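Local coordinates for protein magnesium-protoporphyrin O-methyltransferase (PDB 4QDJ) that transfers a methyl group from S-adenosylmethionine to magnesium protoporphyrin IX, giving its monomethyl ester in chlorophyll biosynthesis, at residues 43-46 with 47-51. Residues are numbered along the deposited sequence; the frame is centred on the assembly and turned at random. Where two conformers were deposited one is given.
Sequences GHQQ and TVDSV. With SAM (S-adenosylmethionine), chain B.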
loop_
_atom_site.group_PDB
_atom_site.type_symbol
_atom_site.label_atom_id
_atom_site.label_comp_id
_atom_site.label_asym_id
_atom_site.label_seq_id
_atom_site.Cartn_x
_atom_site.Cartn_y
_atom_site.Cartn_z
ATOM N N GLY A 43 -13.381 -6.542 -0.184
ATOM C CA GLY A 43 -12.185 -7.196 0.319
ATOM C C GLY A 43 -11.080 -6.204 0.637
ATOM O O GLY A 43 -10.445 -6.271 1.694
ATOM N N HIS A 44 -10.849 -5.277 -0.285
ATOM C CA HIS A 44 -9.834 -4.251 -0.090
ATOM C C HIS A 44 -10.164 -3.373 1.114
ATOM O O HIS A 44 -9.276 -2.998 1.878
ATOM C CB HIS A 44 -9.683 -3.400 -1.353
ATOM C CG HIS A 44 -8.854 -2.170 -1.152
ATOM N ND1 HIS A 44 -9.409 -0.916 -1.020
ATOM C CD2 HIS A 44 -7.515 -2.003 -1.055
ATOM C CE1 HIS A 44 -8.446 -0.027 -0.855
ATOM N NE2 HIS A 44 -7.287 -0.660 -0.872
ATOM N N GLN A 45 -11.442 -3.058 1.294
ATOM C CA GLN A 45 -11.855 -2.266 2.448
ATOM C C GLN A 45 -11.559 -3.011 3.753
ATOM O O GLN A 45 -11.200 -2.399 4.759
ATOM C CB GLN A 45 -13.336 -1.896 2.364
ATOM C CG GLN A 45 -13.789 -0.950 3.466
ATOM C CD GLN A 45 -13.138 0.417 3.366
ATOM O OE1 GLN A 45 -13.211 1.075 2.328
ATOM N NE2 GLN A 45 -12.492 0.848 4.443
ATOM N N GLN A 46 -11.705 -4.333 3.732
ATOM C CA GLN A 46 -11.398 -5.145 4.905
ATOM C C GLN A 46 -9.907 -5.091 5.229
ATOM O O GLN A 46 -9.518 -4.987 6.393
ATOM C CB GLN A 46 -11.851 -6.593 4.702
ATOM C CG GLN A 46 -11.536 -7.504 5.878
ATOM C CD GLN A 46 -12.146 -8.883 5.732
ATOM O OE1 GLN A 46 -13.253 -9.035 5.215
ATOM N NE2 GLN A 46 -11.424 -9.900 6.189
ATOM N N THR A 47 -9.076 -5.157 4.194
ATOM C CA THR A 47 -7.630 -5.078 4.375
ATOM C C THR A 47 -7.244 -3.741 4.997
ATOM O O THR A 47 -6.493 -3.692 5.973
ATOM C CB THR A 47 -6.882 -5.262 3.040
ATOM O OG1 THR A 47 -7.174 -6.561 2.511
ATOM C CG2 THR A 47 -5.377 -5.127 3.240
ATOM N N VAL A 48 -7.768 -2.661 4.429
ATOM C CA VAL A 48 -7.527 -1.326 4.963
ATOM C C VAL A 48 -7.973 -1.222 6.419
ATOM O O VAL A 48 -7.207 -0.789 7.280
ATOM C CB VAL A 48 -8.228 -0.248 4.114
ATOM C CG1 VAL A 48 -8.182 1.103 4.819
ATOM C CG2 VAL A 48 -7.585 -0.164 2.737
ATOM N N ASP A 49 -9.204 -1.642 6.694
ATOM C CA ASP A 49 -9.749 -1.556 8.047
ATOM C C ASP A 49 -8.953 -2.385 9.056
ATOM O O ASP A 49 -8.794 -1.980 10.207
ATOM C CB ASP A 49 -11.229 -1.953 8.074
ATOM C CG ASP A 49 -12.131 -0.898 7.454
ATOM O OD1 ASP A 49 -11.690 0.261 7.305
ATOM O OD2 ASP A 49 -13.288 -1.231 7.120
ATOM N N SER A 50 -8.451 -3.539 8.625
ATOM C CA SER A 50 -7.649 -4.397 9.493
ATOM C C SER A 50 -6.345 -3.714 9.895
ATOM O O SER A 50 -5.916 -3.790 11.045
ATOM C CB SER A 50 -7.347 -5.734 8.806
ATOM O OG SER A 50 -8.510 -6.538 8.707
ATOM N N VAL A 51 -5.710 -3.049 8.935
ATOM C CA VAL A 51 -4.450 -2.363 9.205
ATOM C C VAL A 51 -4.665 -1.144 10.102
ATOM O O VAL A 51 -3.926 -0.932 11.065
ATOM C CB VAL A 51 -3.725 -1.983 7.897
ATOM C CG1 VAL A 51 -2.515 -1.093 8.183
ATOM C CG2 VAL A 51 -3.299 -3.243 7.163
HETATM N N SAM B . -1.987 0.716 -1.539
HETATM C CA SAM B . -3.215 1.278 -2.096
HETATM C C SAM B . -4.441 0.668 -1.430
HETATM O O SAM B . -4.393 -0.458 -0.933
HETATM O OXT SAM B . -5.501 1.290 -1.373
HETATM C CB SAM B . -3.286 1.125 -3.617
HETATM C CG SAM B . -3.220 -0.295 -4.176
HETATM S SD SAM B . -3.408 -0.324 -5.983
HETATM C CE SAM B . -3.886 -2.045 -6.276
HETATM C "C5'" SAM B . -1.679 -0.403 -6.494
HETATM C "C4'" SAM B . -1.034 0.975 -6.509
HETATM O "O4'" SAM B . 0.367 0.817 -6.432
HETATM C "C3'" SAM B . -1.326 1.759 -7.781
HETATM O "O3'" SAM B . -1.842 3.023 -7.433
HETATM C "C2'" SAM B . 0.027 1.929 -8.441
HETATM O "O2'" SAM B . 0.156 3.180 -9.081
HETATM C "C1'" SAM B . 0.970 1.784 -7.259
HETATM N N9 SAM B . 2.325 1.361 -7.634
HETATM C C8 SAM B . 2.679 0.344 -8.479
HETATM N N7 SAM B . 4.029 0.299 -8.541
HETATM C C5 SAM B . 4.533 1.270 -7.746
HETATM C C6 SAM B . 5.830 1.659 -7.448
HETATM N N6 SAM B . 6.864 1.026 -7.996
HETATM N N1 SAM B . 6.035 2.712 -6.582
HETATM C C2 SAM B . 4.962 3.368 -6.015
HETATM N N3 SAM B . 3.675 2.978 -6.318
HETATM C C4 SAM B . 3.470 1.943 -7.168
HETATM O O HOH W 1 -8.565 -8.649 6.843
#
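With chi1 at 169°, the His44 imidazole points opposite its main-chain nitrogen, and Val48, one helical turn on, sets CG2 beside its own backbone N; together these torsions bring the methyl over one face of the imidazole. Val48 CG2 lies 3.9 Å from the centroid of the His44 ring, displaced toward the rim, in a CH-pi contact, while the edge of the ring at the same end, at NE2, meets the cofactor. There His44 NE2 donates to OXT of S-adenosylmethionine at 2.7 Å, and a weak bond to the other carboxylate oxygen, O, spans 2.9 Å from the same NE2. Shortened to an alanine, His44 would probably leave the methionine carboxylate without this donor and Val48 CG2 without the ring it packs on. The same i to i+4 spacing works differently on the outer side of the helix. The Gln45 chain bends at chi2, bringing NE2 to Asp49 OD1 at 3.0 Å; the acceptor lies in the amide plane, yet the amide approaches from above the carboxylate, the two planes standing 46° apart. A weak second bond runs from NE2 to OD2. Next along, Gln46 O accepts from Ser50 N at 2.9 Å; in one of two conformers, Ser50 OG also reaches Gln46 O, at 3.0 Å, from the opposite face of the carbonyl plane. Helix 35-58 thus illustrates how two turns can divide their labour: an outer face of polar pairs and an inner face serving the cofactor site of a class I methyltransferase. On the inner side Tyr28 stacks on His44, Thr47 OG1 hydrogen-bonds to Tyr220 and Thr215, and Thr47 and Val51 rest on Ile224 of strand 221-229, so the helix packs against the antiparallel end of the sheet.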